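Local coordinates for protein sugar phosphate isomerase/epimerase (Parabacteroides distasonis, PDB 3L23) that binds a magnesium ion and probably acts as an isomerase or epimerase on sugar phosphates, at residues 80-85 against 107-112. Numbering follows the deposited sequence.
Sequences VNPVDT and MEYWKA
Tyr109 reaches from helix 103-119 with its ring laid flat against the backbone of Pro82, whose CA sits 3.6 Å from the Tyr109 ring centroid and 9° off the ring normal, a CH-pi contact. CG of Tyr109 is anti to its backbone N (chi1 177°), which carries it out toward the loop. Val83 N lies over the same face, 3.6 Å from Tyr109 CD1, and Val83 CG2 meets the ring at CE1. At the far end, Tyr109 OH lies 3.3 Å from Val80 CB. In this TIM barrel of the xylose isomerase-like family, residues 80-85 follow strand 74-79 and lead towards helix 103-119; Asn81 points away from that helix, its side chain about 11 Å from the bound magnesium. An alanine in place of Tyr109 would probably leave Pro82 CA and Val83 CG2 without their aromatic partner and open a gap between loop and helix. The next residue, Trp110, brings its indole against the loop obliquely: Val80 CG2 approaches Trp110 CZ3 at 3.4 Å, while Pro82 CG is 3.8 Å from Trp110 NE1. Tyr109 CD2 stands over one face of that indole, and Gln127 of strand 124-127 touches both Pro82 and Trp110.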
loop_
_atom_site.group_PDB
_atom_site.type_symbol
_atom_site.label_atom_id
_atom_site.label_comp_id
_atom_site.label_asym_id
_atom_site.label_seq_id
_atom_site.Cartn_x
_atom_site.Cartn_y
_atom_site.Cartn_z
ATOM N N VAL A 80 3.496 -6.388 -0.404
ATOM C CA VAL A 80 4.156 -7.497 -1.023
ATOM C C VAL A 80 3.615 -7.688 -2.440
ATOM O O VAL A 80 2.460 -7.383 -2.713
ATOM C CB VAL A 80 3.940 -8.804 -0.224
ATOM C CG1 VAL A 80 4.542 -8.674 1.197
ATOM C CG2 VAL A 80 2.438 -9.170 -0.180
ATOM N N ASN A 81 4.445 -8.186 -3.337
ATOM C CA ASN A 81 4.004 -8.459 -4.698
ATOM C C ASN A 81 4.328 -9.899 -5.106
ATOM O O ASN A 81 5.469 -10.329 -4.896
ATOM C CB ASN A 81 4.739 -7.542 -5.680
ATOM C CG ASN A 81 4.237 -6.134 -5.668
ATOM O OD1 ASN A 81 3.040 -5.832 -5.964
ATOM N ND2 ASN A 81 5.147 -5.240 -5.304
ATOM N N PRO A 82 3.362 -10.643 -5.676
ATOM C CA PRO A 82 3.661 -11.995 -6.161
ATOM C C PRO A 82 4.867 -12.129 -7.077
ATOM O O PRO A 82 5.038 -11.360 -8.042
ATOM C CB PRO A 82 2.382 -12.387 -6.921
ATOM C CG PRO A 82 1.317 -11.638 -6.207
ATOM C CD PRO A 82 1.920 -10.342 -5.805
ATOM N N VAL A 83 5.694 -13.112 -6.744
ATOM C CA VAL A 83 6.873 -13.444 -7.528
ATOM C C VAL A 83 6.958 -14.940 -7.696
ATOM O O VAL A 83 6.415 -15.702 -6.893
ATOM C CB VAL A 83 8.214 -12.974 -6.868
ATOM C CG1 VAL A 83 8.355 -11.441 -6.858
ATOM C CG2 VAL A 83 8.367 -13.566 -5.475
ATOM N N ASP A 84 7.619 -15.341 -8.781
ATOM C CA ASP A 84 7.886 -16.722 -9.105
ATOM C C ASP A 84 9.268 -16.991 -8.509
ATOM O O ASP A 84 10.275 -16.527 -9.047
ATOM C CB ASP A 84 7.882 -16.905 -10.623
ATOM C CG ASP A 84 8.211 -18.343 -11.066
ATOM O OD1 ASP A 84 8.785 -19.114 -10.271
ATOM O OD2 ASP A 84 7.888 -18.695 -12.223
ATOM N N THR A 85 9.323 -17.752 -7.420
ATOM C CA THR A 85 10.596 -17.982 -6.736
ATOM C C THR A 85 11.595 -18.892 -7.499
ATOM O O THR A 85 12.723 -19.069 -7.046
ATOM C CB THR A 85 10.393 -18.502 -5.289
ATOM O OG1 THR A 85 9.600 -19.693 -5.312
ATOM C CG2 THR A 85 9.725 -17.444 -4.423
HETATM N N MSE A 107 -1.098 -18.455 -6.060
HETATM C CA MSE A 107 -1.680 -18.914 -4.796
HETATM C C MSE A 107 -0.603 -19.507 -3.863
HETATM O O MSE A 107 -0.703 -19.366 -2.641
HETATM C CB MSE A 107 -2.840 -19.885 -5.034
HETATM C CG MSE A 107 -4.006 -19.227 -5.806
HETATM SE SE MSE A 107 -4.699 -17.671 -5.004
HETATM C CE MSE A 107 -5.132 -16.710 -6.718
ATOM N N GLU A 108 0.416 -20.137 -4.437
ATOM C CA GLU A 108 1.569 -20.635 -3.676
ATOM C C GLU A 108 2.316 -19.490 -2.986
ATOM O O GLU A 108 2.735 -19.601 -1.824
ATOM C CB GLU A 108 2.482 -21.429 -4.618
ATOM C CG GLU A 108 3.822 -21.895 -4.041
ATOM C CD GLU A 108 4.612 -22.795 -5.005
ATOM O OE1 GLU A 108 4.062 -23.264 -6.023
ATOM O OE2 GLU A 108 5.802 -23.049 -4.725
ATOM N N TYR A 109 2.481 -18.380 -3.703
ATOM C CA TYR A 109 3.081 -17.192 -3.144
ATOM C C TYR A 109 2.254 -16.683 -1.986
ATOM O O TYR A 109 2.792 -16.382 -0.925
ATOM C CB TYR A 109 3.184 -16.069 -4.185
ATOM C CG TYR A 109 3.731 -14.812 -3.590
ATOM C CD1 TYR A 109 5.102 -14.602 -3.501
ATOM C CD2 TYR A 109 2.889 -13.850 -3.078
ATOM C CE1 TYR A 109 5.609 -13.492 -2.901
ATOM C CE2 TYR A 109 3.394 -12.754 -2.505
ATOM C CZ TYR A 109 4.744 -12.559 -2.437
ATOM O OH TYR A 109 5.195 -11.416 -1.793
ATOM N N TRP A 110 0.949 -16.554 -2.187
ATOM C CA TRP A 110 0.111 -15.983 -1.135
ATOM C C TRP A 110 0.101 -16.872 0.122
ATOM O O TRP A 110 0.145 -16.353 1.235
ATOM C CB TRP A 110 -1.320 -15.686 -1.628
ATOM C CG TRP A 110 -1.347 -14.454 -2.478
ATOM C CD1 TRP A 110 -1.716 -14.370 -3.761
ATOM C CD2 TRP A 110 -0.949 -13.129 -2.075
ATOM N NE1 TRP A 110 -1.575 -13.086 -4.222
ATOM C CE2 TRP A 110 -1.108 -12.293 -3.200
ATOM C CE3 TRP A 110 -0.479 -12.576 -0.874
ATOM C CZ2 TRP A 110 -0.837 -10.930 -3.151
ATOM C CZ3 TRP A 110 -0.184 -11.247 -0.826
ATOM C CH2 TRP A 110 -0.365 -10.428 -1.965
ATOM N N LYS A 111 0.041 -18.182 -0.058
ATOM C CA LYS A 111 0.058 -19.096 1.095
ATOM C C LYS A 111 1.325 -18.895 1.957
ATOM O O LYS A 111 1.225 -18.662 3.162
ATOM C CB LYS A 111 -0.062 -20.557 0.662
ATOM C CG LYS A 111 -0.049 -21.513 1.853
ATOM C CD LYS A 111 -0.506 -22.887 1.494
ATOM C CE LYS A 111 -0.475 -23.840 2.729
ATOM N NZ LYS A 111 -0.702 -25.191 2.289
ATOM N N ALA A 112 2.491 -18.957 1.324
ATOM C CA ALA A 112 3.779 -18.803 2.034
ATOM C C ALA A 112 3.931 -17.422 2.646
ATOM O O ALA A 112 4.379 -17.283 3.779
ATOM C CB ALA A 112 4.906 -19.069 1.087
#